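Local coordinates for ankyrin repeat and SAM domain-containing protein 3 (Homo sapiens, PDB 4NL9) that self-associates through its SAM domain and also uses it to bind ANKS6, and may take part in vasopressin signalling in the kidney, at residues A[18-23]-A[55-59]. The protein carries 1 engineered substitution. Coordinates in Å, arbitrary orientation, origin at the centre of the assembly. Residue numbers count along the deposited sequence, not the author numbering.
Sequences IGCLKY and PKRKM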
# COMPACT_ATOMS: atom_id res chain seq x y z
N ILE A 18 6.25 6.22 5.95
CA ILE A 18 5.15 5.44 5.40
C ILE A 18 4.52 4.45 6.39
O ILE A 18 3.74 3.57 5.99
CB ILE A 18 5.56 4.74 4.09
CG1 ILE A 18 6.72 3.78 4.31
CG2 ILE A 18 5.95 5.78 3.04
CD1 ILE A 18 7.06 2.96 3.07
N GLY A 19 4.85 4.58 7.67
CA GLY A 19 4.27 3.74 8.71
C GLY A 19 4.63 2.27 8.56
O GLY A 19 3.81 1.39 8.82
N CYS A 20 5.86 2.01 8.15
CA CYS A 20 6.29 0.64 7.89
C CYS A 20 7.51 0.22 8.70
O CYS A 20 8.25 -0.68 8.29
CB CYS A 20 6.55 0.46 6.40
SG CYS A 20 5.03 0.35 5.40
N LEU A 21 7.72 0.83 9.86
CA LEU A 21 8.88 0.48 10.67
C LEU A 21 8.84 -0.96 11.18
O LEU A 21 9.87 -1.52 11.58
CB LEU A 21 9.10 1.46 11.83
CG LEU A 21 9.87 2.72 11.44
CD1 LEU A 21 9.82 3.71 12.59
CD2 LEU A 21 11.33 2.44 11.03
N LYS A 22 7.66 -1.58 11.15
CA LYS A 22 7.57 -2.99 11.53
C LYS A 22 8.39 -3.89 10.59
O LYS A 22 8.66 -5.04 10.92
CB LYS A 22 6.11 -3.46 11.57
CG LYS A 22 5.43 -3.44 10.21
CD LYS A 22 3.95 -3.80 10.31
CE LYS A 22 3.75 -5.30 10.45
NZ LYS A 22 2.31 -5.68 10.28
N TYR A 23 8.80 -3.36 9.43
CA TYR A 23 9.61 -4.14 8.48
C TYR A 23 11.10 -3.78 8.47
O TYR A 23 11.88 -4.38 7.72
CB TYR A 23 9.03 -4.05 7.06
CG TYR A 23 7.64 -4.62 6.99
CD1 TYR A 23 7.44 -6.00 7.08
CD2 TYR A 23 6.53 -3.80 6.90
CE1 TYR A 23 6.17 -6.53 7.04
CE2 TYR A 23 5.27 -4.32 6.85
CZ TYR A 23 5.09 -5.68 6.93
OH TYR A 23 3.81 -6.18 6.90
N PRO A 55 1.41 -2.62 2.82
CA PRO A 55 2.79 -2.17 3.02
C PRO A 55 3.61 -2.22 1.75
O PRO A 55 4.42 -1.32 1.49
CB PRO A 55 3.34 -3.18 4.02
CG PRO A 55 2.16 -3.75 4.71
CD PRO A 55 1.02 -3.69 3.76
N LYS A 56 3.41 -3.25 0.94
CA LYS A 56 4.18 -3.38 -0.29
C LYS A 56 3.85 -2.22 -1.23
O LYS A 56 4.73 -1.69 -1.91
CB LYS A 56 3.94 -4.75 -0.93
CG LYS A 56 4.65 -4.99 -2.25
CD LYS A 56 4.83 -6.49 -2.52
CE LYS A 56 3.59 -7.30 -2.19
NZ LYS A 56 2.47 -6.94 -3.12
N ARG A 57 2.58 -1.81 -1.26
CA ARG A 57 2.18 -0.69 -2.11
C ARG A 57 2.74 0.64 -1.59
O ARG A 57 3.20 1.48 -2.38
CB ARG A 57 0.65 -0.64 -2.24
CG ARG A 57 0.10 0.61 -2.94
CD ARG A 57 0.65 0.82 -4.34
NE ARG A 57 0.49 -0.35 -5.21
CZ ARG A 57 -0.60 -0.61 -5.93
NH1 ARG A 57 -0.62 -1.70 -6.70
NH2 ARG A 57 -1.66 0.19 -5.89
N LYS A 58 2.74 0.84 -0.28
CA LYS A 58 3.31 2.07 0.25
C LYS A 58 4.80 2.13 -0.04
O LYS A 58 5.34 3.20 -0.31
CB LYS A 58 3.03 2.21 1.74
CG LYS A 58 1.54 2.44 2.00
CD LYS A 58 1.27 2.92 3.41
CE LYS A 58 1.57 1.83 4.41
NZ LYS A 58 1.17 2.20 5.80
N MET A 59 5.44 0.97 -0.04
CA MET A 59 6.87 0.92 -0.36
C MET A 59 7.15 1.17 -1.83
O MET A 59 8.06 1.92 -2.16
CB MET A 59 7.49 -0.40 0.09
CG MET A 59 7.59 -0.53 1.59
SD MET A 59 8.15 -2.18 2.04
CE MET A 59 7.71 -2.24 3.78
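K58, I18 and M59 bury the most surface where the turn 18-23, between helices 11-17 and 24-29, packs on helix 53-65. The aliphatic part of K58 runs along I18 and C20 (CE of K58 to SG of C20, 3.9 Å), carrying NZ to the carbonyl O of I18 for a 2.9 Å hydrogen bond. That carbonyl lies where helix 11-17 ends in a Schellman motif, with G19, at positive phi, as its C-prime residue. I18 also places CD1 3.8 Å from CG of M59, whose CE reaches CB of C20 (3.9 Å) and CD2 of Y23 (3.7 Å); CE2 of Y23 lies 3.6 Å from CB of P55. M59 also packs on L45 and I50. K22, R57 and K58 each form a salt bridge with an acidic side chain of the neighbouring ANKS6 chain. The contact thus joins the hydrophobic core of a five-helix SAM domain to its basic heterodimer interface, consistent with the end-helix surface of SAM-SAM pairs, built around the N-terminal part of the long last helix.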